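Local coordinates for protein Ral guanine nucleotide dissociation stimulator-like 2 (Mus musculus, PDB 4JGW) that probably acts as a guanine nucleotide exchange factor for small G proteins and associates in vitro with GTP-bound Rap1A and H-Ras, at residues A[201-215]-A[439-451]. Numbering follows the deposited sequence.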
ATOM      1  N   PHE A 201      18.450  20.475 -15.877  1.00 31.93           N
ATOM      2  CA  PHE A 201      17.085  20.163 -16.303  1.00 31.58           C
ATOM      3  C   PHE A 201      16.078  21.123 -15.683  1.00 31.45           C
ATOM      4  O   PHE A 201      16.334  21.707 -14.634  1.00 31.52           O
ATOM      5  CB  PHE A 201      16.719  18.723 -15.934  1.00 31.61           C
ATOM      6  CG  PHE A 201      17.726  17.701 -16.383  1.00 31.32           C
ATOM      7  CD1 PHE A 201      18.585  17.108 -15.463  1.00 30.88           C
ATOM      8  CD2 PHE A 201      17.814  17.329 -17.722  1.00 31.12           C
ATOM      9  CE1 PHE A 201      19.519  16.160 -15.867  1.00 31.40           C
ATOM     10  CE2 PHE A 201      18.741  16.380 -18.140  1.00 31.16           C
ATOM     11  CZ  PHE A 201      19.599  15.794 -17.211  1.00 31.65           C
ATOM     12  N   LEU A 202      14.933  21.287 -16.339  1.00 31.21           N
ATOM     13  CA  LEU A 202      13.854  22.107 -15.800  1.00 31.02           C
ATOM     14  C   LEU A 202      13.173  21.391 -14.633  1.00 30.91           C
ATOM     15  O   LEU A 202      13.037  20.165 -14.644  1.00 30.86           O
ATOM     16  CB  LEU A 202      12.847  22.471 -16.900  1.00 31.05           C
ATOM     17  CG  LEU A 202      13.303  23.527 -17.918  1.00 30.83           C
ATOM     18  CD1 LEU A 202      12.487  23.447 -19.202  1.00 30.88           C
ATOM     19  CD2 LEU A 202      13.245  24.936 -17.333  1.00 30.75           C
ATOM     20  N   ALA A 203      12.761  22.163 -13.629  1.00 30.80           N
ATOM     21  CA  ALA A 203      12.249  21.615 -12.369  1.00 30.80           C
ATOM     22  C   ALA A 203      10.961  20.814 -12.533  1.00 30.81           C
ATOM     23  O   ALA A 203      10.804  19.760 -11.916  1.00 30.87           O
ATOM     24  CB  ALA A 203      12.060  22.719 -11.347  1.00 30.75           C
ATOM     25  N   ASP A 204      10.047  21.318 -13.359  1.00 30.81           N
ATOM     26  CA  ASP A 204       8.801  20.612 -13.652  1.00 30.82           C
ATOM     27  C   ASP A 204       9.059  19.280 -14.357  1.00 30.68           C
ATOM     28  O   ASP A 204       8.379  18.292 -14.083  1.00 30.88           O
ATOM     29  CB  ASP A 204       7.829  21.493 -14.455  1.00 30.85           C
ATOM     30  CG  ASP A 204       8.455  22.073 -15.715  1.00 31.06           C
ATOM     31  OD1 ASP A 204       9.566  22.645 -15.631  1.00 30.98           O
ATOM     32  OD2 ASP A 204       7.823  21.971 -16.789  1.00 30.72           O
ATOM     33  N   HIS A 205      10.058  19.254 -15.239  1.00 30.45           N
ATOM     34  CA  HIS A 205      10.449  18.023 -15.930  1.00 30.24           C
ATOM     35  C   HIS A 205      11.029  16.994 -14.964  1.00 29.85           C
ATOM     36  O   HIS A 205      10.738  15.801 -15.069  1.00 29.78           O
ATOM     37  CB  HIS A 205      11.455  18.306 -17.052  1.00 30.25           C
ATOM     38  CG  HIS A 205      10.877  19.044 -18.220  1.00 30.80           C
ATOM     39  ND1 HIS A 205      11.655  19.776 -19.092  1.00 31.00           N
ATOM     40  CD2 HIS A 205       9.602  19.167 -18.661  1.00 31.16           C
ATOM     41  CE1 HIS A 205      10.886  20.315 -20.021  1.00 31.26           C
ATOM     42  NE2 HIS A 205       9.636  19.962 -19.781  1.00 31.59           N
ATOM     43  N   LEU A 206      11.853  17.465 -14.031  1.00 29.50           N
ATOM     44  CA  LEU A 206      12.432  16.609 -13.001  1.00 29.28           C
ATOM     45  C   LEU A 206      11.336  15.987 -12.140  1.00 29.25           C
ATOM     46  O   LEU A 206      11.342  14.782 -11.903  1.00 29.25           O
ATOM     47  CB  LEU A 206      13.426  17.394 -12.137  1.00 29.16           C
ATOM     48  CG  LEU A 206      14.738  17.814 -12.806  1.00 28.95           C
ATOM     49  CD1 LEU A 206      15.317  19.065 -12.152  1.00 28.35           C
ATOM     50  CD2 LEU A 206      15.756  16.676 -12.814  1.00 29.04           C
ATOM     51  N   ALA A 207      10.390  16.814 -11.702  1.00 29.30           N
ATOM     52  CA  ALA A 207       9.244  16.355 -10.918  1.00 29.55           C
ATOM     53  C   ALA A 207       8.430  15.303 -11.673  1.00 29.60           C
ATOM     54  O   ALA A 207       8.124  14.242 -11.123  1.00 29.46           O
ATOM     55  CB  ALA A 207       8.365  17.528 -10.523  1.00 29.40           C
ATOM     56  N   GLU A 208       8.106  15.600 -12.933  1.00 29.69           N
ATOM     57  CA  GLU A 208       7.388  14.666 -13.808  1.00 29.94           C
ATOM     58  C   GLU A 208       8.098  13.322 -13.919  1.00 29.87           C
ATOM     59  O   GLU A 208       7.460  12.267 -13.949  1.00 30.02           O
ATOM     60  CB  GLU A 208       7.209  15.267 -15.206  1.00 29.87           C
ATOM     61  CG  GLU A 208       6.133  16.336 -15.292  1.00 30.38           C
ATOM     62  CD  GLU A 208       6.200  17.153 -16.577  1.00 31.30           C
ATOM     63  OE1 GLU A 208       6.964  16.793 -17.501  1.00 32.08           O
ATOM     64  OE2 GLU A 208       5.478  18.166 -16.663  1.00 31.37           O
ATOM     65  N   GLN A 209       9.424  13.376 -13.973  1.00 29.83           N
ATOM     66  CA  GLN A 209      10.249  12.191 -14.141  1.00 29.82           C
ATOM     67  C   GLN A 209      10.374  11.403 -12.837  1.00 29.82           C
ATOM     68  O   GLN A 209      10.380  10.170 -12.850  1.00 29.84           O
ATOM     69  CB  GLN A 209      11.622  12.600 -14.674  1.00 29.83           C
ATOM     70  CG  GLN A 209      12.123  11.780 -15.857  1.00 30.01           C
ATOM     71  CD  GLN A 209      11.081  11.553 -16.951  1.00 29.48           C
ATOM     72  OE1 GLN A 209      11.041  10.483 -17.542  1.00 30.10           O
ATOM     73  NE2 GLN A 209      10.246  12.552 -17.222  1.00 29.07           N
ATOM     74  N   LEU A 210      10.470  12.118 -11.719  1.00 29.80           N
ATOM     75  CA  LEU A 210      10.446  11.488 -10.401  1.00 29.88           C
ATOM     76  C   LEU A 210       9.090  10.824 -10.149  1.00 29.85           C
ATOM     77  O   LEU A 210       9.023   9.737  -9.582  1.00 29.71           O
ATOM     78  CB  LEU A 210      10.758  12.505  -9.294  1.00 29.78           C
ATOM     79  CG  LEU A 210      12.177  13.076  -9.172  1.00 29.81           C
ATOM     80  CD1 LEU A 210      12.236  14.084  -8.039  1.00 29.66           C
ATOM     81  CD2 LEU A 210      13.219  11.982  -8.958  1.00 30.22           C
ATOM     82  N   THR A 211       8.022  11.484 -10.597  1.00 30.00           N
ATOM     83  CA  THR A 211       6.659  10.979 -10.441  1.00 30.27           C
ATOM     84  C   THR A 211       6.399   9.725 -11.283  1.00 30.57           C
ATOM     85  O   THR A 211       5.717   8.806 -10.828  1.00 30.65           O
ATOM     86  CB  THR A 211       5.611  12.074 -10.740  1.00 30.16           C
ATOM     87  OG1 THR A 211       5.923  13.247  -9.981  1.00 29.78           O
ATOM     88  CG2 THR A 211       4.211  11.608 -10.366  1.00 30.16           C
ATOM     89  N   LEU A 212       6.959   9.686 -12.492  1.00 30.77           N
ATOM     90  CA  LEU A 212       6.859   8.504 -13.353  1.00 31.04           C
ATOM     91  C   LEU A 212       7.426   7.260 -12.669  1.00 31.04           C
ATOM     92  O   LEU A 212       6.816   6.193 -12.710  1.00 31.11           O
ATOM     93  CB  LEU A 212       7.570   8.742 -14.689  1.00 31.15           C
ATOM     94  CG  LEU A 212       7.326   7.737 -15.820  1.00 31.72           C
ATOM     95  CD1 LEU A 212       5.948   7.930 -16.450  1.00 32.03           C
ATOM     96  CD2 LEU A 212       8.410   7.858 -16.876  1.00 32.38           C
ATOM     97  N   LEU A 213       8.591   7.408 -12.041  1.00 31.10           N
ATOM     98  CA  LEU A 213       9.227   6.311 -11.317  1.00 31.13           C
ATOM     99  C   LEU A 213       8.446   5.938 -10.054  1.00 31.13           C
ATOM    100  O   LEU A 213       8.240   4.753  -9.778  1.00 31.10           O
ATOM    101  CB  LEU A 213      10.680   6.657 -10.970  1.00 31.20           C
ATOM    102  CG  LEU A 213      11.690   6.809 -12.115  1.00 31.33           C
ATOM    103  CD1 LEU A 213      12.915   7.574 -11.641  1.00 31.43           C
ATOM    104  CD2 LEU A 213      12.095   5.459 -12.704  1.00 31.11           C
ATOM    105  N   ASP A 214       8.013   6.950  -9.302  1.00 31.06           N
ATOM    106  CA  ASP A 214       7.224   6.746  -8.087  1.00 31.21           C
ATOM    107  C   ASP A 214       5.866   6.108  -8.373  1.00 31.33           C
ATOM    108  O   ASP A 214       5.426   5.225  -7.630  1.00 31.22           O
ATOM    109  CB  ASP A 214       7.017   8.067  -7.337  1.00 31.07           C
ATOM    110  CG  ASP A 214       8.291   8.595  -6.706  1.00 30.89           C
ATOM    111  OD1 ASP A 214       9.166   7.789  -6.318  1.00 30.72           O
ATOM    112  OD2 ASP A 214       8.414   9.832  -6.594  1.00 30.83           O
ATOM    113  N   ALA A 215       5.214   6.560  -9.446  1.00 31.55           N
ATOM    114  CA  ALA A 215       3.875   6.088  -9.810  1.00 31.91           C
ATOM    115  C   ALA A 215       3.845   4.604 -10.152  1.00 32.12           C
ATOM    116  O   ALA A 215       3.001   3.870  -9.635  1.00 32.18           O
ATOM    117  CB  ALA A 215       3.293   6.915 -10.960  1.00 31.83           C
ATOM    118  N   TYR A 439      -2.399   9.481 -14.249  1.00 40.21           N
ATOM    119  CA  TYR A 439      -1.195  10.139 -14.777  1.00 40.49           C
ATOM    120  C   TYR A 439      -0.985   9.853 -16.261  1.00 41.03           C
ATOM    121  O   TYR A 439      -1.233   8.739 -16.734  1.00 41.03           O
ATOM    122  CB  TYR A 439       0.064   9.706 -14.016  1.00 40.17           C
ATOM    123  CG  TYR A 439       0.310  10.403 -12.693  1.00 39.13           C
ATOM    124  CD1 TYR A 439       0.480   9.664 -11.526  1.00 38.22           C
ATOM    125  CD2 TYR A 439       0.392  11.796 -12.609  1.00 38.29           C
ATOM    126  CE1 TYR A 439       0.717  10.285 -10.308  1.00 37.73           C
ATOM    127  CE2 TYR A 439       0.628  12.430 -11.389  1.00 37.61           C
ATOM    128  CZ  TYR A 439       0.786  11.664 -10.242  1.00 37.65           C
ATOM    129  OH  TYR A 439       1.021  12.265  -9.027  1.00 36.56           O
ATOM    130  N   ASP A 440      -0.520  10.870 -16.982  1.00 41.75           N
ATOM    131  CA  ASP A 440      -0.146  10.736 -18.387  1.00 42.41           C
ATOM    132  C   ASP A 440       1.212  11.404 -18.598  1.00 42.77           C
ATOM    133  O   ASP A 440       1.295  12.562 -19.019  1.00 42.80           O
ATOM    134  CB  ASP A 440      -1.219  11.355 -19.293  1.00 42.47           C
ATOM    135  CG  ASP A 440      -1.024  11.004 -20.764  1.00 42.91           C
ATOM    136  OD1 ASP A 440      -1.562  11.739 -21.620  1.00 43.33           O
ATOM    137  OD2 ASP A 440      -0.343   9.999 -21.069  1.00 43.16           O
ATOM    138  N   LEU A 441       2.272  10.665 -18.286  1.00 43.25           N
ATOM    139  CA  LEU A 441       3.629  11.208 -18.291  1.00 43.72           C
ATOM    140  C   LEU A 441       4.550  10.436 -19.227  1.00 44.07           C
ATOM    141  O   LEU A 441       4.439   9.214 -19.353  1.00 44.15           O
ATOM    142  CB  LEU A 441       4.208  11.223 -16.871  1.00 43.67           C
ATOM    143  CG  LEU A 441       3.436  11.964 -15.770  1.00 43.69           C
ATOM    144  CD1 LEU A 441       3.942  11.562 -14.388  1.00 43.61           C
ATOM    145  CD2 LEU A 441       3.499  13.478 -15.954  1.00 43.61           C
ATOM    146  N   ARG A 442       5.462  11.161 -19.870  1.00 44.50           N
ATOM    147  CA  ARG A 442       6.360  10.593 -20.873  1.00 44.98           C
ATOM    148  C   ARG A 442       7.783  10.450 -20.327  1.00 44.91           C
ATOM    149  O   ARG A 442       8.305  11.379 -19.708  1.00 44.94           O
ATOM    150  CB  ARG A 442       6.376  11.469 -22.132  1.00 45.24           C
ATOM    151  CG  ARG A 442       5.003  11.970 -22.582  1.00 46.55           C
ATOM    152  CD  ARG A 442       5.127  13.074 -23.624  1.00 48.78           C
ATOM    153  NE  ARG A 442       3.928  13.912 -23.681  1.00 50.54           N
ATOM    154  CZ  ARG A 442       3.749  14.926 -24.526  1.00 51.55           C
ATOM    155  NH1 ARG A 442       4.690  15.245 -25.410  1.00 51.95           N
ATOM    156  NH2 ARG A 442       2.620  15.623 -24.490  1.00 51.80           N
ATOM    157  N   PRO A 443       8.414   9.283 -20.557  1.00 44.94           N
ATOM    158  CA  PRO A 443       9.798   9.061 -20.130  1.00 44.95           C
ATOM    159  C   PRO A 443      10.812   9.936 -20.872  1.00 44.98           C
ATOM    160  O   PRO A 443      10.958   9.830 -22.093  1.00 45.00           O
ATOM    161  CB  PRO A 443      10.031   7.574 -20.430  1.00 44.93           C
ATOM    162  CG  PRO A 443       9.010   7.216 -21.443  1.00 44.99           C
ATOM    163  CD  PRO A 443       7.820   8.070 -21.148  1.00 44.97           C
ATOM    164  N   ASN A 444      11.486  10.804 -20.120  1.00 44.93           N
ATOM    165  CA  ASN A 444      12.582  11.624 -20.624  1.00 44.90           C
ATOM    166  C   ASN A 444      13.883  10.844 -20.472  1.00 44.87           C
ATOM    167  O   ASN A 444      14.397  10.702 -19.361  1.00 44.90           O
ATOM    168  CB  ASN A 444      12.642  12.947 -19.847  1.00 44.89           C
ATOM    169  CG  ASN A 444      13.750  13.876 -20.327  1.00 44.94           C
ATOM    170  OD1 ASN A 444      14.917  13.491 -20.417  1.00 44.77           O
ATOM    171  ND2 ASN A 444      13.386  15.122 -20.604  1.00 45.08           N
ATOM    172  N   SER A 445      14.407  10.346 -21.591  1.00 44.84           N
ATOM    173  CA  SER A 445      15.580   9.460 -21.591  1.00 44.86           C
ATOM    174  C   SER A 445      16.802  10.026 -20.859  1.00 44.70           C
ATOM    175  O   SER A 445      17.509   9.290 -20.168  1.00 44.83           O
ATOM    176  CB  SER A 445      15.957   9.050 -23.021  1.00 44.87           C
ATOM    177  OG  SER A 445      16.426  10.157 -23.771  1.00 45.30           O
ATOM    178  N   ASP A 446      17.043  11.326 -21.007  1.00 44.60           N
ATOM    179  CA  ASP A 446      18.242  11.949 -20.440  1.00 44.50           C
ATOM    180  C   ASP A 446      18.159  12.263 -18.942  1.00 44.25           C
ATOM    181  O   ASP A 446      19.165  12.166 -18.240  1.00 44.20           O
ATOM    182  CB  ASP A 446      18.665  13.178 -21.250  1.00 44.57           C
ATOM    183  CG  ASP A 446      19.309  12.802 -22.576  1.00 45.02           C
ATOM    184  OD1 ASP A 446      18.570  12.504 -23.539  1.00 45.41           O
ATOM    185  OD2 ASP A 446      20.557  12.804 -22.654  1.00 45.43           O
ATOM    186  N   ILE A 447      16.975  12.634 -18.455  1.00 44.01           N
ATOM    187  CA  ILE A 447      16.770  12.797 -17.010  1.00 43.81           C
ATOM    188  C   ILE A 447      16.857  11.433 -16.322  1.00 43.81           C
ATOM    189  O   ILE A 447      17.471  11.305 -15.258  1.00 43.57           O
ATOM    190  CB  ILE A 447      15.428  13.497 -16.661  1.00 43.77           C
ATOM    191  CG1 ILE A 447      15.373  14.895 -17.282  1.00 43.41           C
ATOM    192  CG2 ILE A 447      15.244  13.590 -15.139  1.00 43.58           C
ATOM    193  CD1 ILE A 447      14.028  15.586 -17.162  1.00 43.11           C
ATOM    194  N   GLN A 448      16.258  10.421 -16.949  1.00 43.86           N
ATOM    195  CA  GLN A 448      16.304   9.049 -16.440  1.00 44.00           C
ATOM    196  C   GLN A 448      17.736   8.517 -16.359  1.00 44.06           C
ATOM    197  O   GLN A 448      18.109   7.892 -15.365  1.00 44.14           O
ATOM    198  CB  GLN A 448      15.428   8.114 -17.286  1.00 43.97           C
ATOM    199  CG  GLN A 448      13.920   8.324 -17.121  1.00 44.08           C
ATOM    200  CD  GLN A 448      13.397   7.961 -15.734  1.00 44.33           C
ATOM    201  OE1 GLN A 448      13.984   7.145 -15.019  1.00 44.45           O
ATOM    202  NE2 GLN A 448      12.278   8.564 -15.356  1.00 44.40           N
ATOM    203  N   GLN A 449      18.529   8.779 -17.400  1.00 44.06           N
ATOM    204  CA  GLN A 449      19.935   8.366 -17.436  1.00 44.17           C
ATOM    205  C   GLN A 449      20.754   9.041 -16.330  1.00 43.99           C
ATOM    206  O   GLN A 449      21.622   8.409 -15.724  1.00 44.02           O
ATOM    207  CB  GLN A 449      20.555   8.638 -18.814  1.00 44.26           C
ATOM    208  CG  GLN A 449      21.937   8.012 -19.015  1.00 44.87           C
ATOM    209  CD  GLN A 449      22.432   8.088 -20.451  1.00 45.51           C
ATOM    210  OE1 GLN A 449      22.265   9.105 -21.131  1.00 45.84           O
ATOM    211  NE2 GLN A 449      23.052   7.009 -20.918  1.00 45.59           N
ATOM    212  N   TRP A 450      20.469  10.318 -16.073  1.00 43.81           N
ATOM    213  CA  TRP A 450      21.112  11.056 -14.986  1.00 43.71           C
ATOM    214  C   TRP A 450      20.753  10.474 -13.615  1.00 43.91           C
ATOM    215  O   TRP A 450      21.628  10.296 -12.764  1.00 43.92           O
ATOM    216  CB  TRP A 450      20.757  12.547 -15.054  1.00 43.47           C
ATOM    217  CG  TRP A 450      21.196  13.328 -13.844  1.00 42.80           C
ATOM    218  CD1 TRP A 450      22.466  13.726 -13.540  1.00 42.27           C
ATOM    219  CD2 TRP A 450      20.361  13.801 -12.777  1.00 42.09           C
ATOM    220  NE1 TRP A 450      22.476  14.417 -12.351  1.00 41.78           N
ATOM    221  CE2 TRP A 450      21.199  14.476 -11.860  1.00 41.81           C
ATOM    222  CE3 TRP A 450      18.988  13.716 -12.505  1.00 41.43           C
ATOM    223  CZ2 TRP A 450      20.708  15.067 -10.690  1.00 41.37           C
ATOM    224  CZ3 TRP A 450      18.500  14.305 -11.341  1.00 41.28           C
ATOM    225  CH2 TRP A 450      19.361  14.971 -10.450  1.00 41.24           C
ATOM    226  N   LEU A 451      19.469  10.176 -13.416  1.00 44.13           N
ATOM    227  CA  LEU A 451      18.982   9.569 -12.174  1.00 44.44           C
ATOM    228  C   LEU A 451      19.609   8.201 -11.899  1.00 44.73           C
ATOM    229  O   LEU A 451      19.877   7.858 -10.748  1.00 44.65           O
ATOM    230  CB  LEU A 451      17.454   9.454 -12.193  1.00 44.33           C
ATOM    231  CG  LEU A 451      16.644  10.736 -11.981  1.00 44.20           C
ATOM    232  CD1 LEU A 451      15.227  10.564 -12.504  1.00 44.18           C
ATOM    233  CD2 LEU A 451      16.633  11.151 -10.513  1.00 44.15           C
TER
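Ile447 CG1 lies over one face of the Phe201 ring, 3.8 Å from its centroid in a CH-pi contact, while the edge of the same ring meets Trp450 at CG. These rings close one end of a contact between two helices of the mainly helical CDC25-homology (RasGEF) domain. Phe201 CE1 reaches Trp450 CG obliquely, the two aromatic planes inclined at 53°; Ile447 O sits in plane at the indole edge, and the indole NE1 donates to Asp194 O. At the far end of the contact Thr211 CG2 stands over a face of the Tyr439 ring, nearest CZ; the Tyr439 OH hydrogen-bonds to Leu304 O.

Between these aromatic ends, the two helices cross at -69°, and the extended segment 439-444 runs along helix 203-215 before the second helix begins. Leu441 sends CD1 to Glu208 O and CD2 alongside Glu208 CG. Leu212 reaches this extended segment with both methyls: its CD1 packs on Leu441 CB and its CD2 on Pro443. Deeper in, Leu206 CD2 touches both Ile447 CG2 and Trp450 CZ3, and Leu210 and Leu213 meet the methyl groups of Leu451.

At the start of helix 445-451 the buried amide of Gln209 is held by three bonds. A bend at chi2 (46°) turns the amide onto the Asn444 backbone, where OE1 accepts from Asn444 N at 2.6 Å, the donor lying well above the carbonyl plane. Gln448 NE2 approaches OE1 from the opposite face in a nearly straight bond, and NE2 of Gln209 donates weakly to Arg442 O. Gln209 thus grips the N-cap residue itself; with CG anti to the backbone N (chi1 -179°), Asn444 turns its side chain back over the first helical turn, and its OD1 accepts from Ile447 N at 3.0 Å.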